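Local coordinates for protein glutaredoxin 2 (Salmonella enterica subsp. enterica serovar Typhimurium, PDB 3IR4) that binds glutathione and, as a glutaredoxin, probably uses it in thiol-disulfide exchange through a CxxC motif of thioredoxin type, at residues Asn32-Gln35 against Thr41-Arg44; Val51-Leu54 against Arg60-Pro63. All coordinates share one frame; numbering follows the deposited sequence. Where two conformers were deposited one is given.

Contact 1 of 2, residues Asn32-Gln35 against Thr41-Arg44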
loop_
_atom_site.group_PDB
_atom_site.type_symbol
_atom_site.label_atom_id
_atom_site.label_comp_id
_atom_site.label_asym_id
_atom_site.label_seq_id
_atom_site.Cartn_x
_atom_site.Cartn_y
_atom_site.Cartn_z
ATOM N N ASN A 32 7.743 6.975 -10.501
ATOM C CA ASN A 32 8.535 8.148 -10.131
ATOM C C ASN A 32 8.271 8.444 -8.672
ATOM O O ASN A 32 7.182 8.890 -8.311
ATOM C CB ASN A 32 8.113 9.351 -10.966
ATOM C CG ASN A 32 8.549 9.244 -12.385
ATOM O OD1 ASN A 32 9.605 9.728 -12.722
ATOM N ND2 ASN A 32 7.707 8.682 -13.245
ATOM N N VAL A 33 9.241 8.160 -7.811
ATOM C CA VAL A 33 9.069 8.409 -6.399
ATOM C C VAL A 33 9.440 9.850 -6.109
ATOM O O VAL A 33 10.543 10.288 -6.445
ATOM C CB VAL A 33 9.958 7.480 -5.558
ATOM C CG1 VAL A 33 9.734 7.813 -4.080
ATOM C CG2 VAL A 33 9.656 6.019 -5.811
ATOM N N LEU A 34 8.514 10.596 -5.545
ATOM C CA LEU A 34 8.735 11.968 -5.151
ATOM C C LEU A 34 9.266 12.063 -3.738
ATOM O O LEU A 34 8.930 11.252 -2.891
ATOM C CB LEU A 34 7.410 12.727 -5.235
ATOM C CG LEU A 34 6.795 12.845 -6.622
ATOM C CD1 LEU A 34 5.429 13.530 -6.549
ATOM C CD2 LEU A 34 7.760 13.593 -7.548
ATOM N N GLN A 35 10.096 13.064 -3.482
ATOM C CA GLN A 35 10.515 13.337 -2.106
ATOM C C GLN A 35 9.301 13.670 -1.252
ATOM O O GLN A 35 8.393 14.375 -1.687
ATOM C CB GLN A 35 11.531 14.476 -2.009
ATOM C CG GLN A 35 12.849 14.158 -2.676
ATOM C CD GLN A 35 13.503 12.936 -2.049
ATOM O OE1 GLN A 35 13.532 11.854 -2.647
ATOM N NE2 GLN A 35 13.955 13.091 -0.805
ATOM N N THR A 41 6.086 19.706 -6.966
ATOM C CA THR A 41 5.857 18.811 -8.103
ATOM C C THR A 41 4.415 18.351 -8.212
ATOM O O THR A 41 3.783 18.515 -9.240
ATOM C CB THR A 41 6.823 17.641 -8.088
ATOM O OG1 THR A 41 8.144 18.174 -8.082
ATOM C CG2 THR A 41 6.619 16.774 -9.328
ATOM N N PRO A 42 3.876 17.736 -7.162
ATOM C CA PRO A 42 2.472 17.331 -7.303
ATOM C C PRO A 42 1.508 18.518 -7.461
ATOM O O PRO A 42 0.488 18.412 -8.144
ATOM C CB PRO A 42 2.198 16.565 -5.996
ATOM C CG PRO A 42 3.226 17.060 -5.042
ATOM C CD PRO A 42 4.431 17.351 -5.857
ATOM N N THR A 43 1.815 19.649 -6.844
ATOM C CA THR A 43 0.971 20.835 -6.980
ATOM C C THR A 43 0.926 21.311 -8.430
ATOM O O THR A 43 -0.133 21.733 -8.891
ATOM C CB THR A 43 1.415 21.948 -6.037
ATOM O OG1 THR A 43 1.278 21.475 -4.699
ATOM C CG2 THR A 43 0.524 23.187 -6.207
ATOM N N ARG A 44 2.036 21.224 -9.162
ATOM C CA ARG A 44 2.019 21.620 -10.575
ATOM C C ARG A 44 1.038 20.707 -11.329
ATOM O O ARG A 44 0.226 21.157 -12.151
ATOM C CB ARG A 44 3.421 21.534 -11.178
ATOM C CG ARG A 44 3.595 22.314 -12.459
ATOM C CD ARG A 44 5.041 22.282 -12.939
ATOM N NE ARG A 44 5.960 22.527 -11.830
ATOM C CZ ARG A 44 6.823 21.641 -11.338
ATOM N NH1 ARG A 44 7.585 21.991 -10.312
ATOM N NH2 ARG A 44 6.955 20.435 -11.878
#
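Leu34 reaches across to the start of helix 40-46 and splits its two methyl groups between the neighbouring residues Thr41 and Pro42. CD2 meets the methyl of the threonine, with Leu34 CD2 and Thr41 CG2 3.8 Å apart, while the other branch comes up to the proline at CD, the side-chain carbon that closes the ring on the nitrogen, Leu34 CD1 to Pro42 CD 4.0 Å. The leucine runs at a slant to Thr41 and passes Pro42 in the opposite direction. Its CG lies anti to its own carbonyl carbon (chi1 -64°), and with chi2 near 176° the fork opens toward the helix.

Thr41 presents carbon rather than oxygen here. Its chi1 of -57° sets CG2 anti to the backbone N and turns the hydroxyl to another partner: OG1 is hydrogen-bonded to the carboxylate of Asp38, just before the helix. The contact is therefore purely apolar, and small, burying 102 Å² in all. It spans the connection from strand 30-33 to helix 40-46 in the thioredoxin-fold domain that glutathione transferases and glutaredoxins share, and packs the loop after an outer strand of the sheet against the helix that follows it.

Further out, backbone hydrogen bonds from Asn32 to Leu6 and Ile8 and from Leu34 to Ile8 pair this segment with strand 5-8, and the leucine side chain also touches Tyr7 and Tyr9. Pro42 is buried, and its side chain lies about 7 Å from the bound glutathione, nearest atom to nearest atom.

Contact 2 of 2, residues Val51-Leu54 against Arg60-Pro63. With GSH (glutathione), chain B.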
loop_
_atom_site.group_PDB
_atom_site.type_symbol
_atom_site.label_atom_id
_atom_site.label_comp_id
_atom_site.label_asym_id
_atom_site.label_seq_id
_atom_site.Cartn_x
_atom_site.Cartn_y
_atom_site.Cartn_z
ATOM N N VAL A 51 -0.430 12.015 -3.469
ATOM C CA VAL A 51 -0.053 10.911 -4.349
ATOM C C VAL A 51 -0.976 9.739 -3.969
ATOM O O VAL A 51 -1.455 9.669 -2.841
ATOM C CB VAL A 51 1.423 10.548 -4.242
ATOM C CG1 VAL A 51 2.286 11.650 -4.840
ATOM C CG2 VAL A 51 1.806 10.194 -2.796
ATOM N N PRO A 52 -1.231 8.802 -4.893
ATOM C CA PRO A 52 -0.652 8.678 -6.234
ATOM C C PRO A 52 -1.258 9.623 -7.270
ATOM O O PRO A 52 -2.412 10.042 -7.143
ATOM C CB PRO A 52 -1.031 7.248 -6.641
ATOM C CG PRO A 52 -2.287 6.958 -5.865
ATOM C CD PRO A 52 -2.061 7.635 -4.529
ATOM N N ILE A 53 -0.454 9.906 -8.295
ATOM C CA ILE A 53 -0.919 10.625 -9.471
ATOM C C ILE A 53 -0.502 9.823 -10.685
ATOM O O ILE A 53 0.653 9.499 -10.853
ATOM C CB ILE A 53 -0.302 12.040 -9.584
ATOM C CG1 ILE A 53 -0.631 12.873 -8.355
ATOM C CG2 ILE A 53 -0.787 12.721 -10.877
ATOM C CD1 ILE A 53 0.229 14.152 -8.202
ATOM N N LEU A 54 -1.455 9.510 -11.544
ATOM C CA LEU A 54 -1.170 8.917 -12.828
ATOM C C LEU A 54 -1.107 9.967 -13.904
ATOM O O LEU A 54 -1.976 10.831 -13.973
ATOM C CB LEU A 54 -2.331 7.986 -13.212
ATOM C CG LEU A 54 -2.239 7.313 -14.597
ATOM C CD1 LEU A 54 -1.083 6.326 -14.664
ATOM C CD2 LEU A 54 -3.564 6.644 -14.962
ATOM N N ARG A 60 -2.472 14.286 -19.491
ATOM C CA ARG A 60 -3.269 14.765 -18.362
ATOM C C ARG A 60 -3.074 13.854 -17.133
ATOM O O ARG A 60 -2.720 12.675 -17.249
ATOM C CB ARG A 60 -4.742 14.908 -18.737
ATOM C CG ARG A 60 -4.971 15.955 -19.779
ATOM C CD ARG A 60 -6.442 16.162 -20.028
ATOM N NE ARG A 60 -6.643 17.273 -20.944
ATOM C CZ ARG A 60 -6.608 17.193 -22.269
ATOM N NH1 ARG A 60 -6.790 18.297 -22.965
ATOM N NH2 ARG A 60 -6.396 16.045 -22.905
ATOM N N TYR A 61 -3.360 14.412 -15.967
ATOM C CA TYR A 61 -3.128 13.752 -14.715
ATOM C C TYR A 61 -4.413 13.285 -14.056
ATOM O O TYR A 61 -5.448 13.951 -14.145
ATOM C CB TYR A 61 -2.396 14.707 -13.778
ATOM C CG TYR A 61 -1.052 15.171 -14.298
ATOM C CD1 TYR A 61 -0.864 16.452 -14.813
ATOM C CD2 TYR A 61 0.030 14.312 -14.266
ATOM C CE1 TYR A 61 0.359 16.854 -15.281
ATOM C CE2 TYR A 61 1.255 14.709 -14.732
ATOM C CZ TYR A 61 1.420 15.981 -15.243
ATOM O OH TYR A 61 2.636 16.421 -15.688
ATOM N N LEU A 62 -4.334 12.159 -13.377
ATOM C CA LEU A 62 -5.459 11.575 -12.674
ATOM C C LEU A 62 -5.030 11.179 -11.265
ATOM O O LEU A 62 -4.227 10.261 -11.107
ATOM C CB LEU A 62 -5.943 10.320 -13.418
ATOM C CG LEU A 62 -7.119 9.540 -12.828
ATOM C CD1 LEU A 62 -8.404 10.323 -12.849
ATOM C CD2 LEU A 62 -7.333 8.191 -13.548
ATOM N N PRO A 63 -5.561 11.851 -10.249
ATOM C CA PRO A 63 -5.324 11.436 -8.874
ATOM C C PRO A 63 -6.412 10.437 -8.440
ATOM O O PRO A 63 -7.324 10.124 -9.206
ATOM C CB PRO A 63 -5.458 12.749 -8.111
ATOM C CG PRO A 63 -6.511 13.461 -8.875
ATOM C CD PRO A 63 -6.376 13.069 -10.305
HETATM N N1 GSH B . -7.832 9.518 -1.423
HETATM C CA1 GSH B . -6.434 9.419 -1.861
HETATM C C1 GSH B . -6.271 8.233 -2.772
HETATM O O11 GSH B . -7.087 7.282 -2.630
HETATM O O12 GSH B . -5.340 8.238 -3.600
HETATM C CB1 GSH B . -5.551 9.296 -0.626
HETATM C CG1 GSH B . -4.075 9.464 -0.984
HETATM C CD1 GSH B . -3.175 9.743 0.200
HETATM O OE1 GSH B . -3.681 9.734 1.448
HETATM N N2 GSH B . -1.894 9.923 -0.006
HETATM C CA2 GSH B . -0.945 10.381 1.004
HETATM C C2 GSH B . -0.510 11.778 0.703
HETATM O O2 GSH B . -0.342 12.146 -0.563
HETATM C CB2 GSH B . 0.280 9.441 1.087
HETATM S SG2 GSH B . -0.056 7.739 1.648
HETATM N N3 GSH B . -0.254 12.591 1.697
HETATM C CA3 GSH B . -0.104 14.012 1.503
HETATM C C3 GSH B . 1.270 14.406 1.892
HETATM O O31 GSH B . 2.145 13.498 2.045
HETATM O O32 GSH B . 1.511 15.631 2.045
#
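Leu54 and Leu62 face each other as a hydrogen-bonded antiparallel pair in the beta hairpin formed by strands 53-55 and 61-63, at one edge of the four-stranded sheet of the thioredoxin fold. Two backbone bonds close the pair. Leu62 N gives a 2.8 Å bond to Leu54 O, with the donor in the carbonyl plane, whereas Leu54 N reaches Leu62 O at 2.9 Å with the donor tilted 34° out of the carbonyl plane of Leu62. Leu54 O is further approached by the CA-H of Tyr61, a CA-to-O distance of 3.2 Å.

The dense part lies between two helices. Leu54 CB and Leu62 CB are 4.3 Å apart on the face covered by helix 65-74, where both leucines touch Tyr71 and Leu54 also meets Ile68, while on the other face Ile53 packs against Met45 and Ile46 of helix 40-46. The branch methyl of Ile53 extends obliquely to the tyrosine ring, Ile53 CG2 to Tyr61 CD2 3.8 Å. Toward Arg60 the hairpin becomes looser, and this exposed side chain leads away from the partner strand.

At the opposite end, Val51 and Pro52, just before the strand, line the glutathione site, which Lys49, Glu64 and Ser65 help complete. The peptide bond between Val51 and Pro52 is cis, the cis-proline characteristic of thioredoxin-fold enzymes, and Pro52 also packs on Phe14 and Cys15 of helix 13-25. Val51 grips the ligand with its backbone, in the manner of a short antiparallel strand pairing: Val51 N donates to glutathione O2, and glutathione N2 donates to Val51 O, 2.9 Å away.

How the contacts relate
Both contacts belong to the thioredoxin-like domain and follow one another along the chain, their centres 10 Å apart. Contact 1 joins a loop to a helix by apolar packing of one leucine's methyls on a threonine methyl and a proline ring, and is the smaller; contact 2 pairs two strands through backbone hydrogen bonds, buries 261 Å² and includes three buried residues, yet runs out to an exposed arginine. Helix 40-46 connects them: Pro42, touched by Leu34 in contact 1, also packs its CB on Ile53 CD1 at 3.8 Å. A second junction sets Leu34 CD1 against Val51 CG1, so contact 1 adjoins the residue whose backbone binds glutathione in contact 2.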